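Local coordinates for putative 3-hydroxybutyryl-CoA dehydratase (Rhodopseudomonas palustris, PDB 3HIN), which probably acts as a lyase of the enoyl-CoA hydratase/isomerase family, adding water to an enoyl-CoA double bond or removing it from a 3-hydroxyacyl-CoA, at residues 42-56 with 95-107. Numbering follows the deposited sequence.
Sequences DGLMAALKDCLTDIP and WHRVFDKIQYCRV
Helices 42-51 and 95-103 of this crotonase fold run roughly parallel, their axes 8.9 Å apart at closest approach and inclined by 33°. Met-45, long and flexible, suits its place against Trp-95: its chain, bent at both chi2 and chi3 (-75°), lays CE over one face of the indole, 3.4 Å from CD2, with SD above the six-membered ring in a Met-aromatic contact. At the indole edge, NE1 of Trp-95 donates to OD1 of Asp-42 (3.2 Å), nearly in the ring plane; His-91 also bonds to this oxygen, while Arg-81 pairs with OD2. A leucine in place of Trp-95 would probably leave Met-45 without its aromatic face and Asp-42 OD1 without one of its donors. Branched Val-98 fits the close backbones, its CG2 lying 3.6 Å from Met-45 O. Farther along, Leu-52 CD1 packs on Ile-102 CG1 (3.7 Å), and one water bridges the carbonyl oxygens of Leu-52 and Lys-101. Beyond the helices, Ile-55 turns CD1 onto Cys-105 SG. The long arm of Arg-106 carries its guanidinium across to the other loop, where NH2 donates almost straight (169°) to Ile-55 O at 2.7 Å, from above the carbonyl plane.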
loop_
_atom_site.group_PDB
_atom_site.type_symbol
_atom_site.label_atom_id
_atom_site.label_comp_id
_atom_site.label_asym_id
_atom_site.label_seq_id
_atom_site.Cartn_x
_atom_site.Cartn_y
_atom_site.Cartn_z
ATOM N N ASP A 42 -14.797 -22.787 0.519
ATOM C CA ASP A 42 -15.611 -21.661 1.010
ATOM C C ASP A 42 -16.476 -21.987 2.190
ATOM O O ASP A 42 -16.653 -21.159 3.058
ATOM C CB ASP A 42 -16.466 -20.997 -0.067
ATOM C CG ASP A 42 -15.624 -20.398 -1.205
ATOM O OD1 ASP A 42 -14.457 -20.074 -0.948
ATOM O OD2 ASP A 42 -16.121 -20.254 -2.369
ATOM N N GLY A 43 -16.994 -23.200 2.264
ATOM C CA GLY A 43 -17.897 -23.507 3.355
ATOM C C GLY A 43 -17.105 -23.765 4.645
ATOM O O GLY A 43 -17.578 -23.546 5.768
ATOM N N LEU A 44 -15.876 -24.229 4.502
ATOM C CA LEU A 44 -15.118 -24.475 5.710
ATOM C C LEU A 44 -14.773 -23.104 6.284
ATOM O O LEU A 44 -15.009 -22.855 7.445
ATOM C CB LEU A 44 -13.911 -25.379 5.508
ATOM C CG LEU A 44 -12.909 -25.467 6.682
ATOM C CD1 LEU A 44 -12.058 -26.666 6.497
ATOM C CD2 LEU A 44 -11.992 -24.231 6.808
ATOM N N MET A 45 -14.311 -22.227 5.406
ATOM C CA MET A 45 -13.973 -20.861 5.746
ATOM C C MET A 45 -15.140 -20.126 6.343
ATOM O O MET A 45 -14.970 -19.411 7.340
ATOM C CB MET A 45 -13.355 -20.158 4.522
ATOM C CG MET A 45 -11.941 -20.723 4.204
ATOM S SD MET A 45 -10.690 -20.162 5.427
ATOM C CE MET A 45 -10.619 -18.513 4.746
ATOM N N ALA A 46 -16.333 -20.295 5.768
ATOM C CA ALA A 46 -17.537 -19.663 6.339
ATOM C C ALA A 46 -17.883 -20.221 7.721
ATOM O O ALA A 46 -18.217 -19.462 8.652
ATOM C CB ALA A 46 -18.706 -19.770 5.401
ATOM N N ALA A 47 -17.782 -21.542 7.870
ATOM C CA ALA A 47 -17.989 -22.196 9.172
ATOM C C ALA A 47 -16.980 -21.675 10.167
ATOM O O ALA A 47 -17.347 -21.478 11.293
ATOM C CB ALA A 47 -17.845 -23.731 9.095
ATOM N N LEU A 48 -15.719 -21.540 9.745
ATOM C CA LEU A 48 -14.653 -20.946 10.561
ATOM C C LEU A 48 -14.968 -19.517 11.051
ATOM O O LEU A 48 -14.912 -19.232 12.218
ATOM C CB LEU A 48 -13.338 -20.920 9.761
ATOM C CG LEU A 48 -12.085 -20.441 10.490
ATOM C CD1 LEU A 48 -11.941 -21.228 11.823
ATOM C CD2 LEU A 48 -10.765 -20.599 9.627
ATOM N N LYS A 49 -15.319 -18.636 10.152
ATOM C CA LYS A 49 -15.707 -17.309 10.520
ATOM C C LYS A 49 -16.811 -17.317 11.589
ATOM O O LYS A 49 -16.755 -16.553 12.564
ATOM C CB LYS A 49 -16.216 -16.634 9.270
ATOM C CG LYS A 49 -16.489 -15.160 9.381
ATOM C CD LYS A 49 -16.869 -14.651 7.974
ATOM C CE LYS A 49 -17.854 -13.509 8.046
ATOM N NZ LYS A 49 -17.035 -12.252 8.046
ATOM N N ASP A 50 -17.805 -18.180 11.381
ATOM C CA ASP A 50 -18.883 -18.378 12.341
ATOM C C ASP A 50 -18.374 -18.735 13.718
ATOM O O ASP A 50 -18.807 -18.130 14.681
ATOM C CB ASP A 50 -19.853 -19.476 11.887
ATOM C CG ASP A 50 -20.890 -18.980 10.890
ATOM O OD1 ASP A 50 -20.830 -17.759 10.541
ATOM O OD2 ASP A 50 -21.746 -19.815 10.440
ATOM N N CYS A 51 -17.473 -19.717 13.817
ATOM C CA CYS A 51 -16.967 -20.118 15.141
ATOM C C CYS A 51 -16.281 -18.950 15.837
ATOM O O CYS A 51 -16.363 -18.840 17.035
ATOM C CB CYS A 51 -15.906 -21.174 15.020
ATOM S SG CYS A 51 -16.548 -22.700 14.588
ATOM N N LEU A 52 -15.581 -18.110 15.073
ATOM C CA LEU A 52 -14.965 -16.911 15.644
ATOM C C LEU A 52 -15.881 -15.655 15.689
ATOM O O LEU A 52 -15.410 -14.570 15.957
ATOM C CB LEU A 52 -13.669 -16.626 14.922
ATOM C CG LEU A 52 -12.834 -17.872 14.639
ATOM C CD1 LEU A 52 -11.791 -17.609 13.557
ATOM C CD2 LEU A 52 -12.145 -18.295 15.921
ATOM N N THR A 53 -17.184 -15.789 15.451
ATOM C CA THR A 53 -18.060 -14.617 15.618
ATOM C C THR A 53 -18.794 -14.760 16.954
ATOM O O THR A 53 -19.325 -15.822 17.243
ATOM C CB THR A 53 -19.003 -14.478 14.386
ATOM O OG1 THR A 53 -18.161 -14.347 13.232
ATOM C CG2 THR A 53 -19.881 -13.199 14.473
ATOM N N ASP A 54 -18.789 -13.704 17.780
ATOM C CA ASP A 54 -19.558 -13.698 19.034
ATOM C C ASP A 54 -19.150 -14.885 19.889
ATOM O O ASP A 54 -19.995 -15.665 20.344
ATOM C CB ASP A 54 -21.085 -13.765 18.779
ATOM C CG ASP A 54 -21.614 -12.527 18.067
ATOM O OD1 ASP A 54 -21.013 -11.432 18.197
ATOM O OD2 ASP A 54 -22.636 -12.644 17.362
ATOM N N ILE A 55 -17.841 -15.023 20.066
ATOM C CA ILE A 55 -17.254 -16.128 20.813
ATOM C C ILE A 55 -17.719 -15.942 22.252
ATOM O O ILE A 55 -17.444 -14.895 22.849
ATOM C CB ILE A 55 -15.683 -15.995 20.818
ATOM C CG1 ILE A 55 -15.112 -16.118 19.405
ATOM C CG2 ILE A 55 -15.041 -16.945 21.842
ATOM C CD1 ILE A 55 -13.578 -15.990 19.335
ATOM N N PRO A 56 -18.400 -16.945 22.809
ATOM C CA PRO A 56 -18.976 -16.734 24.149
ATOM C C PRO A 56 -17.945 -16.284 25.224
ATOM O O PRO A 56 -16.707 -16.538 25.101
ATOM C CB PRO A 56 -19.623 -18.095 24.492
ATOM C CG PRO A 56 -19.424 -19.035 23.276
ATOM C CD PRO A 56 -18.494 -18.340 22.309
ATOM N N TRP A 95 -11.968 -14.139 1.954
ATOM C CA TRP A 95 -11.081 -14.907 2.803
ATOM C C TRP A 95 -10.399 -13.982 3.792
ATOM O O TRP A 95 -10.191 -14.367 4.922
ATOM C CB TRP A 95 -10.073 -15.725 1.983
ATOM C CG TRP A 95 -10.732 -17.014 1.465
ATOM C CD1 TRP A 95 -12.018 -17.156 1.037
ATOM C CD2 TRP A 95 -10.137 -18.313 1.377
ATOM N NE1 TRP A 95 -12.259 -18.469 0.656
ATOM C CE2 TRP A 95 -11.113 -19.191 0.851
ATOM C CE3 TRP A 95 -8.872 -18.813 1.692
ATOM C CZ2 TRP A 95 -10.872 -20.563 0.641
ATOM C CZ3 TRP A 95 -8.612 -20.173 1.456
ATOM C CH2 TRP A 95 -9.619 -21.034 0.951
ATOM N N HIS A 96 -10.070 -12.750 3.384
ATOM C CA HIS A 96 -9.460 -11.865 4.331
ATOM C C HIS A 96 -10.397 -11.613 5.519
ATOM O O HIS A 96 -9.937 -11.486 6.682
ATOM C CB HIS A 96 -9.083 -10.547 3.676
ATOM C CG HIS A 96 -7.909 -10.664 2.754
ATOM N ND1 HIS A 96 -7.237 -9.567 2.296
ATOM C CD2 HIS A 96 -7.345 -11.738 2.140
ATOM C CE1 HIS A 96 -6.268 -9.945 1.477
ATOM N NE2 HIS A 96 -6.310 -11.265 1.361
ATOM N N ARG A 97 -11.698 -11.565 5.264
ATOM C CA ARG A 97 -12.576 -11.244 6.369
ATOM C C ARG A 97 -12.623 -12.391 7.377
ATOM O O ARG A 97 -12.775 -12.148 8.606
ATOM C CB ARG A 97 -14.001 -10.879 5.914
ATOM C CG ARG A 97 -14.062 -9.699 4.982
ATOM C CD ARG A 97 -13.742 -8.307 5.671
ATOM N NE ARG A 97 -12.297 -8.090 5.937
ATOM C CZ ARG A 97 -11.409 -7.703 5.019
ATOM N NH1 ARG A 97 -10.131 -7.550 5.369
ATOM N NH2 ARG A 97 -11.773 -7.512 3.743
ATOM N N VAL A 98 -12.462 -13.619 6.888
ATOM C CA VAL A 98 -12.383 -14.759 7.786
ATOM C C VAL A 98 -11.105 -14.635 8.657
ATOM O O VAL A 98 -11.158 -14.746 9.840
ATOM C CB VAL A 98 -12.299 -16.105 7.043
ATOM C CG1 VAL A 98 -12.072 -17.227 8.075
ATOM C CG2 VAL A 98 -13.553 -16.380 6.127
ATOM N N PHE A 99 -9.950 -14.384 8.040
ATOM C CA PHE A 99 -8.701 -14.320 8.823
ATOM C C PHE A 99 -8.634 -13.127 9.759
ATOM O O PHE A 99 -7.888 -13.153 10.754
ATOM C CB PHE A 99 -7.498 -14.340 7.879
ATOM C CG PHE A 99 -7.312 -15.660 7.172
ATOM C CD1 PHE A 99 -7.836 -16.832 7.735
ATOM C CD2 PHE A 99 -6.606 -15.737 5.956
ATOM C CE1 PHE A 99 -7.666 -18.105 7.090
ATOM C CE2 PHE A 99 -6.420 -16.975 5.302
ATOM C CZ PHE A 99 -6.925 -18.161 5.899
ATOM N N ASP A 100 -9.370 -12.052 9.451
ATOM C CA ASP A 100 -9.404 -10.928 10.387
ATOM C C ASP A 100 -9.982 -11.420 11.719
ATOM O O ASP A 100 -9.603 -10.926 12.774
ATOM C CB ASP A 100 -10.303 -9.783 9.874
ATOM C CG ASP A 100 -9.595 -8.841 8.911
ATOM O OD1 ASP A 100 -10.346 -8.204 8.169
ATOM O OD2 ASP A 100 -8.328 -8.728 8.836
ATOM N N LYS A 101 -10.925 -12.369 11.691
ATOM C CA LYS A 101 -11.499 -12.841 12.975
ATOM C C LYS A 101 -10.480 -13.674 13.761
ATOM O O LYS A 101 -10.658 -13.892 14.926
ATOM C CB LYS A 101 -12.720 -13.728 12.706
ATOM C CG LYS A 101 -13.770 -13.042 11.850
ATOM C CD LYS A 101 -14.375 -11.888 12.559
ATOM C CE LYS A 101 -15.897 -11.841 12.254
ATOM N NZ LYS A 101 -16.569 -10.926 13.266
ATOM N N ILE A 102 -9.438 -14.165 13.112
ATOM C CA ILE A 102 -8.347 -14.786 13.834
ATOM C C ILE A 102 -7.388 -13.720 14.380
ATOM O O ILE A 102 -7.157 -13.617 15.582
ATOM C CB ILE A 102 -7.546 -15.673 12.896
ATOM C CG1 ILE A 102 -8.503 -16.661 12.180
ATOM C CG2 ILE A 102 -6.460 -16.433 13.685
ATOM C CD1 ILE A 102 -7.750 -17.872 11.486
ATOM N N GLN A 103 -6.809 -12.942 13.476
ATOM C CA GLN A 103 -5.871 -11.888 13.859
ATOM C C GLN A 103 -6.409 -10.991 14.972
ATOM O O GLN A 103 -5.705 -10.716 15.949
ATOM C CB GLN A 103 -5.556 -10.945 12.644
ATOM C CG GLN A 103 -4.416 -9.884 13.000
ATOM C CD GLN A 103 -3.877 -9.157 11.745
ATOM O OE1 GLN A 103 -4.228 -9.503 10.621
ATOM N NE2 GLN A 103 -3.002 -8.157 11.940
ATOM N N TYR A 104 -7.659 -10.530 14.808
ATOM C CA TYR A 104 -8.223 -9.534 15.683
ATOM C C TYR A 104 -9.184 -10.206 16.645
ATOM O O TYR A 104 -10.058 -9.552 17.213
ATOM C CB TYR A 104 -8.883 -8.344 14.904
ATOM C CG TYR A 104 -7.873 -7.631 14.059
ATOM C CD1 TYR A 104 -7.878 -7.758 12.646
ATOM C CD2 TYR A 104 -6.818 -6.918 14.668
ATOM C CE1 TYR A 104 -6.885 -7.135 11.867
ATOM C CE2 TYR A 104 -5.827 -6.289 13.908
ATOM C CZ TYR A 104 -5.902 -6.375 12.486
ATOM O OH TYR A 104 -4.911 -5.746 11.710
ATOM N N CYS A 105 -9.003 -11.506 16.853
ATOM C CA CYS A 105 -9.842 -12.215 17.834
ATOM C C CYS A 105 -9.677 -11.583 19.233
ATOM O O CYS A 105 -8.584 -11.150 19.617
ATOM C CB CYS A 105 -9.423 -13.699 17.868
ATOM S SG CYS A 105 -10.453 -14.831 18.910
ATOM N N ARG A 106 -10.718 -11.585 20.031
ATOM C CA ARG A 106 -10.581 -10.976 21.331
ATOM C C ARG A 106 -9.744 -11.816 22.310
ATOM O O ARG A 106 -9.139 -11.292 23.266
ATOM C CB ARG A 106 -11.910 -10.581 21.927
ATOM C CG ARG A 106 -12.680 -11.684 22.362
ATOM C CD ARG A 106 -13.727 -11.291 23.484
ATOM N NE ARG A 106 -14.614 -12.469 23.568
ATOM C CZ ARG A 106 -14.383 -13.516 24.349
ATOM N NH1 ARG A 106 -13.379 -13.485 25.200
ATOM N NH2 ARG A 106 -15.166 -14.568 24.332
ATOM N N VAL A 107 -9.617 -13.089 22.021
ATOM C CA VAL A 107 -8.685 -13.922 22.783
ATOM C C VAL A 107 -7.562 -14.475 21.927
ATOM O O VAL A 107 -7.656 -14.487 20.682
ATOM C CB VAL A 107 -9.459 -15.066 23.448
ATOM C CG1 VAL A 107 -10.471 -14.454 24.419
ATOM C CG2 VAL A 107 -10.104 -15.997 22.388
HETATM O O HOH W 1 -12.853 -13.191 16.500
#